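Local coordinates for protein beta-glucosidase (Chaetomella raphigera, PDB 6JXG) that probably hydrolyses terminal, non-reducing beta-D-glucosyl residues, releasing beta-D-glucose in the breakdown of cellulose, at residues 8-13 against 224-229; 49-54 against 290-295. One frame throughout, in Å; residues are numbered along the deposited sequence.

Contact 1 (8-13 against 224-229)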
ATOM      1  N   ALA A   8      10.686 -10.097 -26.656  1.00 17.75           N
ATOM      2  CA  ALA A   8       9.599 -10.542 -27.537  1.00 17.22           C
ATOM      3  C   ALA A   8       8.480  -9.536 -27.633  1.00 16.37           C
ATOM      4  O   ALA A   8       7.932  -9.363 -28.681  1.00 16.36           O
ATOM      5  CB  ALA A   8       9.041 -11.893 -27.080  1.00 19.97           C
ATOM      6  N   ALA A   9       8.168  -8.844 -26.523  1.00 15.51           N
ATOM      7  CA  ALA A   9       7.193  -7.757 -26.512  1.00 14.98           C
ATOM      8  C   ALA A   9       7.583  -6.607 -27.386  1.00 14.18           C
ATOM      9  O   ALA A   9       6.740  -6.027 -28.057  1.00 16.40           O
ATOM     10  CB  ALA A   9       6.872  -7.273 -25.051  1.00 14.85           C
ATOM     11  N   TYR A  10       8.860  -6.249 -27.364  1.00 14.03           N
ATOM     12  CA  TYR A  10       9.335  -5.103 -28.091  1.00 14.17           C
ATOM     13  C   TYR A  10       9.355  -5.422 -29.611  1.00 15.98           C
ATOM     14  O   TYR A  10       9.055  -4.548 -30.461  1.00 16.71           O
ATOM     15  CB  TYR A  10      10.730  -4.684 -27.600  1.00 15.05           C
ATOM     16  CG  TYR A  10      10.631  -3.550 -26.636  1.00 15.75           C
ATOM     17  CD1 TYR A  10      10.129  -3.743 -25.354  1.00 15.79           C
ATOM     18  CD2 TYR A  10      10.990  -2.264 -27.006  1.00 15.91           C
ATOM     19  CE1 TYR A  10       9.979  -2.644 -24.489  1.00 15.78           C
ATOM     20  CE2 TYR A  10      10.845  -1.188 -26.156  1.00 16.05           C
ATOM     21  CZ  TYR A  10      10.315  -1.383 -24.901  1.00 15.71           C
ATOM     22  OH  TYR A  10      10.203  -0.275 -24.007  1.00 17.25           O
ATOM     23  N   LYS A  11       9.637  -6.670 -29.919  1.00 16.72           N
ATOM     24  CA  LYS A  11       9.603  -7.135 -31.292  1.00 17.71           C
ATOM     25  C   LYS A  11       8.194  -6.977 -31.864  1.00 15.62           C
ATOM     26  O   LYS A  11       8.036  -6.420 -32.884  1.00 15.47           O
ATOM     27  CB  LYS A  11      10.094  -8.565 -31.410  1.00 21.51           C
ATOM     28  CG  LYS A  11       9.907  -9.130 -32.755  1.00 26.51           C
ATOM     29  CD  LYS A  11      10.950 -10.133 -33.100  1.00 33.21           C
ATOM     30  CE  LYS A  11      10.852 -10.616 -34.549  1.00 32.11           C
ATOM     31  NZ  LYS A  11      10.952 -12.078 -34.651  1.00 22.17           N
ATOM     32  N   LYS A  12       7.197  -7.411 -31.111  1.00 16.72           N
ATOM     33  CA  LYS A  12       5.817  -7.257 -31.538  1.00 16.82           C
ATOM     34  C   LYS A  12       5.464  -5.767 -31.618  1.00 15.37           C
ATOM     35  O   LYS A  12       4.905  -5.326 -32.597  1.00 15.24           O
ATOM     36  CB  LYS A  12       4.882  -7.985 -30.599  1.00 17.34           C
ATOM     37  CG  LYS A  12       5.136  -9.495 -30.620  1.00 17.73           C
ATOM     38  CD  LYS A  12       4.228 -10.138 -29.617  1.00 18.28           C
ATOM     39  CE  LYS A  12       4.714 -11.529 -29.264  1.00 17.63           C
ATOM     40  NZ  LYS A  12       3.959 -12.028 -28.116  1.00 20.47           N
ATOM     41  N   ALA A  13       5.858  -4.991 -30.615  1.00 15.91           N
ATOM     42  CA  ALA A  13       5.573  -3.553 -30.621  1.00 14.91           C
ATOM     43  C   ALA A  13       6.194  -2.853 -31.790  1.00 15.05           C
ATOM     44  O   ALA A  13       5.547  -1.996 -32.349  1.00 16.29           O
ATOM     45  CB  ALA A  13       6.027  -2.866 -29.302  1.00 14.00           C
ATOM     46  N   ASP A 224      16.130   1.257 -16.078  1.00 13.24           N
ATOM     47  CA  ASP A 224      15.910   0.525 -17.304  1.00 14.07           C
ATOM     48  C   ASP A 224      14.482   0.023 -17.468  1.00 14.74           C
ATOM     49  O   ASP A 224      14.242  -1.077 -17.986  1.00 15.22           O
ATOM     50  CB  ASP A 224      16.906  -0.609 -17.361  1.00 16.55           C
ATOM     51  CG  ASP A 224      17.165  -1.111 -18.780  1.00 17.93           C
ATOM     52  OD1 ASP A 224      17.463  -2.314 -18.886  1.00 19.39           O
ATOM     53  OD2 ASP A 224      16.966  -0.347 -19.736  1.00 18.14           O
ATOM     54  N   PHE A 225      13.542   0.880 -17.077  1.00 13.21           N
ATOM     55  CA  PHE A 225      12.162   0.544 -17.153  1.00 13.41           C
ATOM     56  C   PHE A 225      11.739   0.413 -18.633  1.00 14.27           C
ATOM     57  O   PHE A 225      11.973   1.344 -19.451  1.00 14.68           O
ATOM     58  CB  PHE A 225      11.392   1.655 -16.460  1.00 13.14           C
ATOM     59  CG  PHE A 225       9.884   1.541 -16.573  1.00 13.86           C
ATOM     60  CD1 PHE A 225       9.200   0.392 -16.143  1.00 14.33           C
ATOM     61  CD2 PHE A 225       9.131   2.622 -17.043  1.00 12.96           C
ATOM     62  CE1 PHE A 225       7.785   0.334 -16.219  1.00 13.04           C
ATOM     63  CE2 PHE A 225       7.742   2.504 -17.175  1.00 13.94           C
ATOM     64  CZ  PHE A 225       7.089   1.389 -16.734  1.00 12.57           C
ATOM     65  N   GLN A 226      11.100  -0.700 -18.965  1.00 14.03           N
ATOM     66  CA  GLN A 226      10.713  -1.008 -20.349  1.00 14.09           C
ATOM     67  C   GLN A 226       9.249  -0.698 -20.689  1.00 14.12           C
ATOM     68  O   GLN A 226       8.922  -0.618 -21.878  1.00 14.51           O
ATOM     69  CB  GLN A 226      11.008  -2.467 -20.680  1.00 13.66           C
ATOM     70  CG  GLN A 226      12.466  -2.880 -20.531  1.00 16.03           C
ATOM     71  CD  GLN A 226      13.312  -2.182 -21.554  1.00 17.22           C
ATOM     72  OE1 GLN A 226      13.004  -2.226 -22.765  1.00 19.42           O
ATOM     73  NE2 GLN A 226      14.354  -1.490 -21.103  1.00 17.32           N
ATOM     74  N   GLY A 227       8.394  -0.446 -19.676  1.00 13.42           N
ATOM     75  CA  GLY A 227       7.045  -0.014 -19.890  1.00 12.07           C
ATOM     76  C   GLY A 227       6.852   1.477 -20.155  1.00 11.66           C
ATOM     77  O   GLY A 227       7.765   2.218 -20.603  1.00 10.95           O
ATOM     78  N   PHE A 228       5.676   1.951 -19.801  1.00 10.40           N
ATOM     79  CA  PHE A 228       5.246   3.250 -20.170  1.00 10.35           C
ATOM     80  C   PHE A 228       4.823   4.031 -18.914  1.00 10.54           C
ATOM     81  O   PHE A 228       4.421   3.445 -17.913  1.00 10.64           O
ATOM     82  CB  PHE A 228       4.156   3.244 -21.215  1.00 10.24           C
ATOM     83  CG  PHE A 228       2.850   2.797 -20.739  1.00 11.17           C
ATOM     84  CD1 PHE A 228       1.891   3.716 -20.304  1.00 10.55           C
ATOM     85  CD2 PHE A 228       2.516   1.421 -20.786  1.00 10.49           C
ATOM     86  CE1 PHE A 228       0.659   3.291 -19.880  1.00 11.33           C
ATOM     87  CE2 PHE A 228       1.276   0.994 -20.392  1.00 10.71           C
ATOM     88  CZ  PHE A 228       0.301   1.922 -19.959  1.00 11.44           C
ATOM     89  N   VAL A 229       5.024   5.335 -18.997  1.00 10.27           N
ATOM     90  CA  VAL A 229       4.623   6.288 -17.942  1.00 10.54           C
ATOM     91  C   VAL A 229       3.349   7.002 -18.306  1.00 10.41           C
ATOM     92  O   VAL A 229       3.225   7.541 -19.381  1.00  9.71           O
ATOM     93  CB  VAL A 229       5.751   7.320 -17.697  1.00 10.66           C
ATOM     94  CG1 VAL A 229       5.301   8.240 -16.568  1.00 10.76           C
ATOM     95  CG2 VAL A 229       7.037   6.586 -17.295  1.00 10.63           C
TER
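Tyr10 leaves its helix with a chi1 of -99°, turned past the usual staggered position towards anti, and this turn carries the phenol across to Gln226. Gln226 CG lies beside its backbone N, anti to the carbonyl carbon, and the chain bends at chi2, which folds the amide back against the ring. The hydroxyl donates to the backbone carbonyl: Tyr10 OH lies 2.5 Å from Gln226 O, in the carbonyl plane and on a lone pair, with a C=O...donor angle of 134°. Gln226 OE1 sits 3.5 Å from Tyr10 CE1, and the ring and amide planes are 52° apart, so the two groups are not stacked. Helix 7-17 is thereby tied to the link between helix 214-222 and strand 228-231, part of the TIM-barrel-type N-terminal domain of family 3 glycosidases. The amide has other work: Gln226 NE2 donates to Asp224 O at 3.1 Å, approaching from above that carbonyl plane, and OE1 accepts from the backbone N of Gly2. A phenylalanine in place of Tyr10 would probably leave the buried Gln226 carbonyl without this donor and helix 7-17 without its hydrogen bond to the loop. The Tyr10 side chain also packs on Arg287 and Ala290 of helix 278-294.

Contact 2 (49-54 against 290-295); sequences IGLPEL and ASWYFV
The loop between strands 41-42 and 55-57 of the TIM-barrel-type domain lies along an indole from the end of helix 278-294, and Trp292 supplies 101 of the 206 Å² buried here. Leu51 CD1 stands over one face of the six-membered ring, 3.5 Å from its centroid and 8° off the normal, a nearly axial CH-pi contact. Leu51 chi1 (-174°) sets CG anti to the backbone N, and chi2 near +74° then turns CD1 over the ring. Pro52 CD meets Trp292 CZ2 at 3.6 Å, approaching obliquely, and Leu54 CD2 touches the pyrrole part, 3.9 Å from Trp292 CD1. At the edge of the indole, near its plane, Gly50 O comes within 3.6 Å of Trp292 CH2. Gly50 has positive phi, which favours glycine, and with Leu51 it forms a G1 beta bulge facing Val46. A water bridges the two segments: it donates to Ile49 O at 3.0 Å and lies 2.5 Å from Tyr293 OH. The Tyr293 ring in turn has Trp292 CE3 over one face. Around this packing, Leu51 touches Leu289 and Leu54 touches Ile288, both on helix 278-294, Trp292 rests on Gln151 of strand 151-157, and Tyr293 reaches Lys12 and Ala16 of helix 7-17.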
ATOM      1  N   ILE A  49      -4.169  -2.454 -36.065  1.00 20.22           N
ATOM      2  CA  ILE A  49      -3.325  -3.395 -35.326  1.00 18.49           C
ATOM      3  C   ILE A  49      -4.101  -4.197 -34.295  1.00 18.91           C
ATOM      4  O   ILE A  49      -3.485  -4.875 -33.422  1.00 19.49           O
ATOM      5  CB  ILE A  49      -2.116  -2.672 -34.685  1.00 18.35           C
ATOM      6  CG1 ILE A  49      -2.582  -1.541 -33.744  1.00 16.53           C
ATOM      7  CG2 ILE A  49      -1.179  -2.095 -35.748  1.00 16.26           C
ATOM      8  CD1 ILE A  49      -1.476  -1.034 -32.808  1.00 17.77           C
ATOM      9  N   GLY A  50      -5.454  -4.106 -34.348  1.00 19.58           N
ATOM     10  CA  GLY A  50      -6.311  -4.845 -33.419  1.00 18.69           C
ATOM     11  C   GLY A  50      -6.205  -4.323 -31.991  1.00 18.84           C
ATOM     12  O   GLY A  50      -6.405  -5.036 -31.026  1.00 17.74           O
ATOM     13  N   LEU A  51      -5.806  -3.057 -31.835  1.00 17.70           N
ATOM     14  CA  LEU A  51      -5.697  -2.475 -30.499  1.00 16.15           C
ATOM     15  C   LEU A  51      -7.073  -1.968 -30.075  1.00 14.77           C
ATOM     16  O   LEU A  51      -7.637  -1.115 -30.762  1.00 15.03           O
ATOM     17  CB  LEU A  51      -4.753  -1.286 -30.558  1.00 15.43           C
ATOM     18  CG  LEU A  51      -4.412  -0.647 -29.189  1.00 15.23           C
ATOM     19  CD1 LEU A  51      -3.439  -1.559 -28.415  1.00 14.85           C
ATOM     20  CD2 LEU A  51      -3.716   0.675 -29.439  1.00 15.56           C
ATOM     21  N   PRO A  52      -7.568  -2.416 -28.933  1.00 16.55           N
ATOM     22  CA  PRO A  52      -8.865  -1.869 -28.467  1.00 15.49           C
ATOM     23  C   PRO A  52      -8.762  -0.462 -27.951  1.00 15.31           C
ATOM     24  O   PRO A  52      -7.693   0.103 -27.903  1.00 14.13           O
ATOM     25  CB  PRO A  52      -9.259  -2.805 -27.346  1.00 16.93           C
ATOM     26  CG  PRO A  52      -7.941  -3.184 -26.710  1.00 16.16           C
ATOM     27  CD  PRO A  52      -6.931  -3.257 -27.893  1.00 16.21           C
ATOM     28  N   GLU A  53      -9.906   0.085 -27.543  1.00 15.29           N
ATOM     29  CA  GLU A  53      -9.954   1.314 -26.836  1.00 16.55           C
ATOM     30  C   GLU A  53      -9.377   1.056 -25.431  1.00 15.45           C
ATOM     31  O   GLU A  53     -10.104   0.664 -24.524  1.00 15.47           O
ATOM     32  CB  GLU A  53     -11.396   1.810 -26.809  1.00 17.84           C
ATOM     33  CG  GLU A  53     -11.613   3.172 -26.179  1.00 17.76           C
ATOM     34  CD  GLU A  53     -13.052   3.644 -26.245  1.00 19.57           C
ATOM     35  OE1 GLU A  53     -13.482   4.491 -25.458  1.00 18.64           O
ATOM     36  OE2 GLU A  53     -13.744   3.178 -27.111  1.00 21.95           O
ATOM     37  N   LEU A  54      -8.074   1.269 -25.227  1.00 15.08           N
ATOM     38  CA  LEU A  54      -7.444   0.874 -23.959  1.00 13.52           C
ATOM     39  C   LEU A  54      -8.141   1.483 -22.748  1.00 13.52           C
ATOM     40  O   LEU A  54      -8.387   2.702 -22.724  1.00 14.01           O
ATOM     41  CB  LEU A  54      -5.956   1.213 -23.884  1.00 13.94           C
ATOM     42  CG  LEU A  54      -5.131   0.443 -24.922  1.00 15.17           C
ATOM     43  CD1 LEU A  54      -3.750   1.097 -25.050  1.00 17.43           C
ATOM     44  CD2 LEU A  54      -4.951  -1.004 -24.499  1.00 14.80           C
ATOM     45  N   ALA A 290       4.385  -2.374 -26.134  1.00 12.50           N
ATOM     46  CA  ALA A 290       5.194  -3.415 -25.521  1.00 12.38           C
ATOM     47  C   ALA A 290       4.486  -3.974 -24.253  1.00 13.20           C
ATOM     48  O   ALA A 290       4.472  -5.173 -24.023  1.00 13.63           O
ATOM     49  CB  ALA A 290       6.565  -2.896 -25.167  1.00 13.03           C
ATOM     50  N   SER A 291       4.002  -3.089 -23.409  1.00 12.37           N
ATOM     51  CA  SER A 291       3.340  -3.487 -22.175  1.00 11.82           C
ATOM     52  C   SER A 291       2.056  -4.295 -22.430  1.00 12.01           C
ATOM     53  O   SER A 291       1.764  -5.301 -21.766  1.00 12.55           O
ATOM     54  CB  SER A 291       3.037  -2.220 -21.376  1.00 12.38           C
ATOM     55  OG  SER A 291       4.260  -1.737 -20.749  1.00 11.33           O
ATOM     56  N   TRP A 292       1.315  -3.866 -23.434  1.00 11.77           N
ATOM     57  CA  TRP A 292       0.138  -4.592 -23.961  1.00 12.17           C
ATOM     58  C   TRP A 292       0.457  -6.025 -24.372  1.00 11.70           C
ATOM     59  O   TRP A 292      -0.195  -6.996 -23.905  1.00 10.29           O
ATOM     60  CB  TRP A 292      -0.456  -3.783 -25.132  1.00 12.43           C
ATOM     61  CG  TRP A 292      -1.761  -4.261 -25.705  1.00 13.42           C
ATOM     62  CD1 TRP A 292      -2.941  -4.348 -25.044  1.00 13.24           C
ATOM     63  CD2 TRP A 292      -2.034  -4.637 -27.062  1.00 13.40           C
ATOM     64  NE1 TRP A 292      -3.926  -4.779 -25.891  1.00 14.83           N
ATOM     65  CE2 TRP A 292      -3.396  -4.938 -27.136  1.00 13.87           C
ATOM     66  CE3 TRP A 292      -1.277  -4.652 -28.240  1.00 13.99           C
ATOM     67  CZ2 TRP A 292      -4.000  -5.326 -28.266  1.00 13.71           C
ATOM     68  CZ3 TRP A 292      -1.900  -5.057 -29.388  1.00 14.67           C
ATOM     69  CH2 TRP A 292      -3.259  -5.384 -29.382  1.00 14.63           C
ATOM     70  N   TYR A 293       1.477  -6.148 -25.212  1.00 11.19           N
ATOM     71  CA  TYR A 293       1.944  -7.463 -25.657  1.00 12.74           C
ATOM     72  C   TYR A 293       2.582  -8.234 -24.521  1.00 13.23           C
ATOM     73  O   TYR A 293       2.394  -9.440 -24.434  1.00 14.68           O
ATOM     74  CB  TYR A 293       2.969  -7.338 -26.759  1.00 11.85           C
ATOM     75  CG  TYR A 293       2.420  -6.926 -28.096  1.00 11.78           C
ATOM     76  CD1 TYR A 293       1.519  -7.743 -28.748  1.00 11.78           C
ATOM     77  CD2 TYR A 293       2.813  -5.762 -28.724  1.00 11.88           C
ATOM     78  CE1 TYR A 293       1.004  -7.418 -29.959  1.00 12.85           C
ATOM     79  CE2 TYR A 293       2.294  -5.427 -29.986  1.00 12.91           C
ATOM     80  CZ  TYR A 293       1.386  -6.298 -30.578  1.00 14.64           C
ATOM     81  OH  TYR A 293       0.782  -6.029 -31.800  1.00 16.72           O
ATOM     82  N   PHE A 294       3.338  -7.541 -23.650  1.00 13.82           N
ATOM     83  CA  PHE A 294       4.044  -8.208 -22.538  1.00 14.13           C
ATOM     84  C   PHE A 294       3.138  -9.021 -21.624  1.00 13.59           C
ATOM     85  O   PHE A 294       3.439 -10.156 -21.327  1.00 12.68           O
ATOM     86  CB  PHE A 294       4.864  -7.201 -21.695  1.00 13.45           C
ATOM     87  CG  PHE A 294       5.648  -7.855 -20.601  1.00 13.45           C
ATOM     88  CD1 PHE A 294       5.102  -8.034 -19.339  1.00 13.98           C
ATOM     89  CD2 PHE A 294       6.881  -8.367 -20.863  1.00 14.53           C
ATOM     90  CE1 PHE A 294       5.791  -8.700 -18.320  1.00 13.18           C
ATOM     91  CE2 PHE A 294       7.626  -8.971 -19.847  1.00 14.82           C
ATOM     92  CZ  PHE A 294       7.040  -9.151 -18.552  1.00 14.88           C
ATOM     93  N   VAL A 295       2.011  -8.468 -21.231  1.00 15.31           N
ATOM     94  CA  VAL A 295       1.030  -9.228 -20.470  1.00 16.04           C
ATOM     95  C   VAL A 295       0.026 -10.044 -21.311  1.00 16.03           C
ATOM     96  O   VAL A 295      -0.840 -10.649 -20.718  1.00 17.29           O
ATOM     97  CB  VAL A 295       0.286  -8.383 -19.401  1.00 18.49           C
ATOM     98  CG1 VAL A 295       1.273  -7.501 -18.652  1.00 18.71           C
ATOM     99  CG2 VAL A 295      -0.790  -7.544 -19.971  1.00 19.22           C
TER
HETATM  100  O   HOH W   1      -1.426  -6.867 -32.671  1.00 23.40           O

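Helix 278-294 joins the two contacts, whose centres are 11 Å apart. The 290-295 segment of contact 2 packs directly on both segments of contact 1: Tyr10 CE1 is 3.5 Å from Ala290 CB, Ala9 CB is 3.4 Å from Ala290 O, and Gly227 CA is 3.4 Å from Ser291 OG. Lys12 CB also lies against the Tyr293 ring, 3.6 Å from Tyr293 CD2. The helix therefore meets helix 7-17 and the start of strand 228-231 while presenting Trp292 to the 49-54 loop. In sequence the segments alternate, so the two connections cross. Both centres lie far from the middle of the chain, about 26 and 27 Å from it.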